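Exodeoxyribonuclease (Neisseria meningitidis, PDB 4B5G) cleaves the DNA backbone at apurinic or apyrimidinic sites, as a divalent-metal-dependent endonuclease of the AP/ExoA repair family. Local coordinates at a contact of chain A with DNA. Coordinates in Å, arbitrary orientation; residue numbers count along the deposited sequence, not the author numbering.

Site 1: a contact of chain A with DNA. Residues 114, 165, 169-170, 204, 208, 218. With nucleotides of chain B.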
loop_
_atom_site.group_PDB
_atom_site.type_symbol
_atom_site.label_atom_id
_atom_site.label_comp_id
_atom_site.label_asym_id
_atom_site.label_seq_id
_atom_site.Cartn_x
_atom_site.Cartn_y
_atom_site.Cartn_z
ATOM N N SER A 114 -0.662 -16.259 -5.476
ATOM C CA SER A 114 -1.896 -16.906 -5.903
ATOM C C SER A 114 -1.766 -17.460 -7.316
ATOM O O SER A 114 -2.648 -18.168 -7.800
ATOM C CB SER A 114 -3.066 -15.922 -5.830
ATOM O OG SER A 114 -3.027 -15.004 -6.908
ATOM N N ASN A 165 -11.859 -19.057 1.651
ATOM C CA ASN A 165 -10.516 -18.566 1.358
ATOM C C ASN A 165 -9.493 -18.864 2.452
ATOM O O ASN A 165 -8.482 -18.174 2.565
ATOM C CB ASN A 165 -10.549 -17.065 1.070
ATOM C CG ASN A 165 -11.212 -16.740 -0.251
ATOM O OD1 ASN A 165 -10.563 -16.730 -1.296
ATOM N ND2 ASN A 165 -12.512 -16.474 -0.214
ATOM N N SER A 169 -4.370 -18.210 -1.164
ATOM C CA SER A 169 -3.325 -17.237 -0.878
ATOM C C SER A 169 -3.933 -15.892 -0.502
ATOM O O SER A 169 -4.907 -15.447 -1.109
ATOM C CB SER A 169 -2.408 -17.072 -2.090
ATOM O OG SER A 169 -1.414 -16.089 -1.852
ATOM N N GLY A 170 -3.351 -15.246 0.503
ATOM C CA GLY A 170 -3.852 -13.973 0.990
ATOM C C GLY A 170 -4.617 -14.095 2.294
ATOM O O GLY A 170 -4.800 -13.113 3.013
ATOM N N TRP A 204 -10.249 -4.218 -2.302
ATOM C CA TRP A 204 -10.032 -4.968 -3.534
ATOM C C TRP A 204 -11.181 -5.925 -3.827
ATOM O O TRP A 204 -11.759 -6.516 -2.918
ATOM C CB TRP A 204 -8.712 -5.739 -3.476
ATOM C CG TRP A 204 -8.474 -6.600 -4.682
ATOM C CD1 TRP A 204 -8.041 -6.188 -5.908
ATOM C CD2 TRP A 204 -8.657 -8.019 -4.779
ATOM N NE1 TRP A 204 -7.942 -7.259 -6.761
ATOM C CE2 TRP A 204 -8.315 -8.396 -6.093
ATOM C CE3 TRP A 204 -9.076 -9.006 -3.883
ATOM C CZ2 TRP A 204 -8.379 -9.716 -6.533
ATOM C CZ3 TRP A 204 -9.140 -10.318 -4.321
ATOM C CH2 TRP A 204 -8.792 -10.659 -5.634
ATOM N N ARG A 208 -13.887 -11.724 -11.034
ATOM C CA ARG A 208 -14.830 -12.833 -11.200
ATOM C C ARG A 208 -16.280 -12.501 -10.874
ATOM O O ARG A 208 -16.566 -11.801 -9.895
ATOM C CB ARG A 208 -14.418 -14.019 -10.321
ATOM C CG ARG A 208 -13.067 -14.632 -10.642
ATOM C CD ARG A 208 -12.975 -16.056 -10.087
ATOM N NE ARG A 208 -11.728 -16.724 -10.447
ATOM C CZ ARG A 208 -10.536 -16.414 -9.944
ATOM N NH1 ARG A 208 -10.413 -15.432 -9.058
ATOM N NH2 ARG A 208 -9.455 -17.078 -10.332
ATOM N N TRP A 218 -12.004 -7.835 -0.536
ATOM C CA TRP A 218 -10.976 -8.049 0.469
ATOM C C TRP A 218 -10.471 -6.697 0.943
ATOM O O TRP A 218 -10.579 -5.699 0.231
ATOM C CB TRP A 218 -9.793 -8.817 -0.130
ATOM C CG TRP A 218 -10.098 -10.207 -0.611
ATOM C CD1 TRP A 218 -11.118 -10.590 -1.432
ATOM C CD2 TRP A 218 -9.351 -11.395 -0.321
ATOM N NE1 TRP A 218 -11.062 -11.943 -1.660
ATOM C CE2 TRP A 218 -9.985 -12.461 -0.989
ATOM C CE3 TRP A 218 -8.211 -11.662 0.444
ATOM C CZ2 TRP A 218 -9.518 -13.771 -0.916
ATOM C CZ3 TRP A 218 -7.749 -12.964 0.515
ATOM C CH2 TRP A 218 -8.402 -14.002 -0.160
ATOM O "O5'" 3DR B 6 -2.786 -10.497 -5.711
ATOM P P 3DR B 6 -2.459 -9.441 -6.868
ATOM O OP1 3DR B 6 -3.320 -8.251 -6.684
ATOM O OP2 3DR B 6 -0.991 -9.275 -6.941
ATOM C "C2'" 3DR B 6 -5.850 -12.372 -2.883
ATOM C "C5'" 3DR B 6 -4.130 -10.923 -5.526
ATOM C "C4'" 3DR B 6 -4.206 -12.154 -4.640
ATOM O "O4'" 3DR B 6 -3.610 -11.864 -3.351
ATOM C "C1'" 3DR B 6 -4.430 -12.385 -2.328
ATOM C "C3'" 3DR B 6 -5.627 -12.644 -4.369
ATOM O "O3'" 3DR B 6 -5.734 -14.031 -4.676
ATOM P P DC B 7 -6.535 -14.506 -5.985
ATOM O OP1 DC B 7 -6.582 -15.986 -5.974
ATOM O OP2 DC B 7 -5.958 -13.796 -7.147
ATOM O "O5'" DC B 7 -8.013 -13.941 -5.759
ATOM C "C5'" DC B 7 -8.834 -14.479 -4.731
ATOM C "C4'" DC B 7 -10.222 -14.758 -5.275
ATOM O "O4'" DC B 7 -10.139 -15.757 -6.321
ATOM C "C3'" DC B 7 -11.217 -15.308 -4.265
ATOM O "O3'" DC B 7 -12.517 -14.882 -4.626
ATOM C "C2'" DC B 7 -11.064 -16.814 -4.435
ATOM C "C1'" DC B 7 -10.846 -16.920 -5.939
ATOM N N1 DC B 7 -10.040 -18.105 -6.335
ATOM C C2 DC B 7 -10.542 -18.992 -7.291
ATOM O O2 DC B 7 -11.651 -18.773 -7.791
ATOM N N3 DC B 7 -9.794 -20.066 -7.643
ATOM C C4 DC B 7 -8.602 -20.264 -7.080
ATOM N N4 DC B 7 -7.902 -21.338 -7.459
ATOM C C5 DC B 7 -8.073 -19.370 -6.102
ATOM C C6 DC B 7 -8.819 -18.313 -5.763
ATOM P P DA B 8 -13.529 -14.349 -3.501
ATOM O OP1 DA B 8 -13.077 -13.004 -3.075
ATOM O OP2 DA B 8 -13.654 -15.434 -2.507
ATOM O "O5'" DA B 8 -14.922 -14.206 -4.272
ATOM C "C5'" DA B 8 -15.005 -13.368 -5.420
ATOM C "C4'" DA B 8 -15.766 -14.042 -6.550
ATOM O "O4'" DA B 8 -15.082 -15.260 -6.943
ATOM C "C3'" DA B 8 -17.195 -14.462 -6.226
ATOM O "O3'" DA B 8 -17.997 -14.319 -7.387
ATOM C "C2'" DA B 8 -17.045 -15.930 -5.844
ATOM C "C1'" DA B 8 -15.952 -16.367 -6.810
ATOM N N9 DA B 8 -15.171 -17.496 -6.324
ATOM C C8 DA B 8 -14.498 -17.583 -5.137
ATOM N N7 DA B 8 -13.874 -18.724 -4.966
ATOM C C5 DA B 8 -14.156 -19.432 -6.122
ATOM C C6 DA B 8 -13.787 -20.718 -6.561
ATOM N N6 DA B 8 -13.018 -21.542 -5.843
ATOM N N1 DA B 8 -14.236 -21.121 -7.767
ATOM C C2 DA B 8 -15.005 -20.290 -8.482
ATOM N N3 DA B 8 -15.417 -19.061 -8.175
ATOM C C4 DA B 8 -14.953 -18.689 -6.971
#
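The indole of Trp218 turns one face to the abasic sugar 3DR6, whose C2' lies 3.9 Å from CZ3, over the rim of the ring. On that same face stands Trp204, which brings the outer edge of its own indole, at CZ3, down onto Trp218. The neighbouring CH2 of Trp204 approaches the DC7 linkage, 3.4 Å from O5'. Broad, rigid indoles suit this abasic-sugar pocket, since they pack against deoxyribose carbons without needing a base. At its pyrrole edge Trp218 is polar: NE1 donates to OP1 of the DA8 phosphate at 2.7 Å, almost exactly in the ring plane and nearly straight (164° at H). Asn165 grips the other non-bridging oxygen of that phosphate, ND2 to OP2 at 2.8 Å, with the acceptor close to the amide plane.

Arg208 reaches the unpaired DC7 along a chain extended from CG to NE. O2 of the base sits over the centre of one guanidinium face, while NH2 lies over the pyrimidine, 4.2 Å from its centroid, as a cation-pi contact. In 3DR6, an abasic-site analogue, the carbonyl O of Ser169 and the CA of Gly170 lie beside C1', the position where a base would be joined. Ser114 holds OG between its backbone N and carbonyl carbon (chi1 76°), from where the hydroxyl donates to OP2 of DC7 at 3.2 Å.

Site 2: a contact of chain A with DNA. Residues 94, 109, 112, 114-115, 119, 151. With nucleotides of chain B.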
loop_
_atom_site.group_PDB
_atom_site.type_symbol
_atom_site.label_atom_id
_atom_site.label_comp_id
_atom_site.label_asym_id
_atom_site.label_seq_id
_atom_site.Cartn_x
_atom_site.Cartn_y
_atom_site.Cartn_z
ATOM N N ARG A 94 9.382 -3.270 -5.532
ATOM C CA ARG A 94 8.218 -3.388 -4.661
ATOM C C ARG A 94 8.323 -2.535 -3.401
ATOM O O ARG A 94 7.604 -2.766 -2.430
ATOM C CB ARG A 94 8.009 -4.850 -4.264
ATOM C CG ARG A 94 7.717 -5.775 -5.428
ATOM C CD ARG A 94 7.513 -7.200 -4.954
ATOM N NE ARG A 94 7.071 -8.074 -6.036
ATOM C CZ ARG A 94 5.801 -8.228 -6.396
ATOM N NH1 ARG A 94 4.844 -7.565 -5.761
ATOM N NH2 ARG A 94 5.487 -9.044 -7.393
ATOM N N TYR A 109 4.482 -2.921 -2.332
ATOM C CA TYR A 109 3.692 -3.923 -3.037
ATOM C C TYR A 109 4.189 -5.315 -2.666
ATOM O O TYR A 109 5.081 -5.857 -3.316
ATOM C CB TYR A 109 3.804 -3.726 -4.550
ATOM C CG TYR A 109 2.903 -4.621 -5.376
ATOM C CD1 TYR A 109 1.813 -5.269 -4.808
ATOM C CD2 TYR A 109 3.155 -4.829 -6.727
ATOM C CE1 TYR A 109 0.996 -6.089 -5.562
ATOM C CE2 TYR A 109 2.343 -5.647 -7.488
ATOM C CZ TYR A 109 1.267 -6.275 -6.901
ATOM O OH TYR A 109 0.454 -7.092 -7.653
ATOM N N SER A 112 2.418 -11.358 -4.460
ATOM C CA SER A 112 1.274 -12.255 -4.392
ATOM C C SER A 112 1.701 -13.683 -4.703
ATOM O O SER A 112 2.570 -13.910 -5.544
ATOM C CB SER A 112 0.200 -11.821 -5.390
ATOM O OG SER A 112 -0.650 -12.902 -5.728
ATOM N N SER A 114 -0.662 -16.259 -5.476
ATOM C CA SER A 114 -1.896 -16.906 -5.903
ATOM C C SER A 114 -1.766 -17.460 -7.316
ATOM O O SER A 114 -2.648 -18.168 -7.800
ATOM C CB SER A 114 -3.066 -15.922 -5.830
ATOM O OG SER A 114 -3.027 -15.004 -6.908
ATOM N N SER A 115 -0.660 -17.130 -7.974
ATOM C CA SER A 115 -0.403 -17.616 -9.323
ATOM C C SER A 115 0.137 -19.043 -9.291
ATOM O O SER A 115 -0.276 -19.891 -10.084
ATOM C CB SER A 115 0.574 -16.692 -10.054
ATOM O OG SER A 115 -0.008 -15.421 -10.296
ATOM N N ARG A 119 5.491 -18.917 -6.229
ATOM C CA ARG A 119 5.198 -17.526 -5.938
ATOM C C ARG A 119 4.855 -17.369 -4.461
ATOM O O ARG A 119 5.282 -16.411 -3.815
ATOM C CB ARG A 119 4.058 -17.010 -6.812
ATOM C CG ARG A 119 4.430 -16.880 -8.278
ATOM C CD ARG A 119 5.671 -16.021 -8.437
ATOM N NE ARG A 119 5.415 -14.624 -8.103
ATOM C CZ ARG A 119 6.364 -13.734 -7.837
ATOM N NH1 ARG A 119 7.640 -14.093 -7.859
ATOM N NH2 ARG A 119 6.037 -12.483 -7.547
ATOM N N ASN A 151 -1.371 -7.783 0.324
ATOM C CA ASN A 151 -1.925 -9.026 -0.209
ATOM C C ASN A 151 -2.276 -10.048 0.870
ATOM O O ASN A 151 -2.264 -11.252 0.619
ATOM C CB ASN A 151 -0.979 -9.646 -1.243
ATOM C CG ASN A 151 -1.160 -9.053 -2.627
ATOM O OD1 ASN A 151 -2.277 -8.971 -3.141
ATOM N ND2 ASN A 151 -0.059 -8.636 -3.240
ATOM P P DA B 4 4.510 -15.372 -15.654
ATOM O OP1 DA B 4 5.954 -15.103 -15.470
ATOM O OP2 DA B 4 4.009 -16.763 -15.638
ATOM O "O5'" DA B 4 3.696 -14.541 -14.558
ATOM C "C5'" DA B 4 4.042 -13.182 -14.325
ATOM C "C4'" DA B 4 2.880 -12.412 -13.726
ATOM O "O4'" DA B 4 1.772 -12.412 -14.660
ATOM C "C3'" DA B 4 2.334 -12.974 -12.414
ATOM O "O3'" DA B 4 2.376 -11.957 -11.420
ATOM C "C2'" DA B 4 0.898 -13.385 -12.742
ATOM C "C1'" DA B 4 0.577 -12.468 -13.916
ATOM N N9 DA B 4 -0.497 -12.939 -14.787
ATOM C C8 DA B 4 -0.678 -14.192 -15.301
ATOM N N7 DA B 4 -1.746 -14.303 -16.059
ATOM C C5 DA B 4 -2.301 -13.033 -16.042
ATOM C C6 DA B 4 -3.449 -12.479 -16.647
ATOM N N6 DA B 4 -4.291 -13.163 -17.432
ATOM N N1 DA B 4 -3.700 -11.175 -16.412
ATOM C C2 DA B 4 -2.871 -10.475 -15.632
ATOM N N3 DA B 4 -1.769 -10.885 -15.012
ATOM C C4 DA B 4 -1.541 -12.183 -15.261
ATOM P P DC B 5 2.160 -12.325 -9.872
ATOM O OP1 DC B 5 2.990 -11.398 -9.071
ATOM O OP2 DC B 5 2.335 -13.787 -9.726
ATOM O "O5'" DC B 5 0.620 -11.986 -9.614
ATOM C "C5'" DC B 5 0.168 -10.654 -9.811
ATOM C "C4'" DC B 5 -1.340 -10.605 -9.960
ATOM O "O4'" DC B 5 -1.745 -11.350 -11.134
ATOM C "C3'" DC B 5 -2.130 -11.199 -8.794
ATOM O "O3'" DC B 5 -2.936 -10.181 -8.212
ATOM C "C2'" DC B 5 -2.980 -12.300 -9.434
ATOM C "C1'" DC B 5 -3.051 -11.807 -10.873
ATOM N N1 DC B 5 -3.442 -12.826 -11.892
ATOM C C2 DC B 5 -4.352 -12.448 -12.879
ATOM O O2 DC B 5 -4.781 -11.291 -12.862
ATOM N N3 DC B 5 -4.731 -13.347 -13.820
ATOM C C4 DC B 5 -4.231 -14.583 -13.790
ATOM N N4 DC B 5 -4.633 -15.438 -14.737
ATOM C C5 DC B 5 -3.300 -14.992 -12.787
ATOM C C6 DC B 5 -2.934 -14.092 -11.864
ATOM O "O5'" 3DR B 6 -2.786 -10.497 -5.711
ATOM P P 3DR B 6 -2.459 -9.441 -6.868
ATOM O OP1 3DR B 6 -3.320 -8.251 -6.684
ATOM O OP2 3DR B 6 -0.991 -9.275 -6.941
ATOM C "C2'" 3DR B 6 -5.850 -12.372 -2.883
ATOM C "C5'" 3DR B 6 -4.130 -10.923 -5.526
ATOM C "C4'" 3DR B 6 -4.206 -12.154 -4.640
ATOM O "O4'" 3DR B 6 -3.610 -11.864 -3.351
ATOM C "C1'" 3DR B 6 -4.430 -12.385 -2.328
ATOM C "C3'" 3DR B 6 -5.627 -12.644 -4.369
ATOM O "O3'" 3DR B 6 -5.734 -14.031 -4.676
ATOM P P DC B 7 -6.535 -14.506 -5.985
ATOM O OP1 DC B 7 -6.582 -15.986 -5.974
ATOM O OP2 DC B 7 -5.958 -13.796 -7.147
ATOM O "O5'" DC B 7 -8.013 -13.941 -5.759
ATOM C "C5'" DC B 7 -8.834 -14.479 -4.731
ATOM C "C4'" DC B 7 -10.222 -14.758 -5.275
ATOM O "O4'" DC B 7 -10.139 -15.757 -6.321
ATOM C "C3'" DC B 7 -11.217 -15.308 -4.265
ATOM O "O3'" DC B 7 -12.517 -14.882 -4.626
ATOM C "C2'" DC B 7 -11.064 -16.814 -4.435
ATOM C "C1'" DC B 7 -10.846 -16.920 -5.939
ATOM N N1 DC B 7 -10.040 -18.105 -6.335
ATOM C C2 DC B 7 -10.542 -18.992 -7.291
ATOM O O2 DC B 7 -11.651 -18.773 -7.791
ATOM N N3 DC B 7 -9.794 -20.066 -7.643
ATOM C C4 DC B 7 -8.602 -20.264 -7.080
ATOM N N4 DC B 7 -7.902 -21.338 -7.459
ATOM C C5 DC B 7 -8.073 -19.370 -6.102
ATOM C C6 DC B 7 -8.819 -18.313 -5.763
#
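Tyr109, the predicted active-site tyrosine of this AP/ExoA-family endonuclease, points its phenol tip at the phosphate on the 5' side of the abasic sugar, where enzymes of this family cut. Its OH donates to OP2 of 3DR6 at 2.7 Å; CG anti to the backbone N (chi1 -174°) sends the long ring out from the end of strand 103-109 to that oxygen. Ser112, small enough to sit against the same phosphate, adds a weak bond from OG to the bridging O5'. Asn151, a predicted transition-state stabiliser and metal ligand, places its modelled OD1 3.0 Å from O5' of 3DR6. Two acceptors would repel there, and a flipped amide with ND2 facing O5' could donate instead; the structure alone does not settle this.

One nucleotide upstream, Ser115 donates from OG to OP2 of the DC5 phosphate at 2.9 Å. Two arginines supply longer-range charge to OP1 of DC5: NH2 of Arg119 at 3.6 Å and NH2 of Arg94 at 3.8 Å. Arg119 comes from helix 117-138 on a bent chain, and Arg94 NH2 lies in plane at the edge of the Arg119 guanidinium.

Behind this shell, Arg94 helps to position Tyr109. Its NH1 lies over the rim of one phenol face and donates to the Tyr109 carbonyl O at 3.0 Å, approaching from above the carbonyl plane. Ser112 OG is met by a weak bond from the backbone N of Ser114, whose hydroxyl is a weak alternative donor when not turned to the DNA.

The centres of the C-alpha atoms of site 1 and site 2 lie about 10 Å apart. The two sites hold overlapping stretches of one DNA strand, both touching 3DR6 and DC7, and share Ser114. Site 2 lies mainly on the 5' side of the lesion and site 1 mainly on the sugar and the nucleotides 3' of it, so that the abasic position is held from both directions. Asp149, a predicted proton donor or acceptor, lies about 9 Å from the centre of site 1 and about 7 Å from the centre of site 2. Gripping the backbone across the lesion probably sets the phosphate for cleavage; the crystal was metal-free.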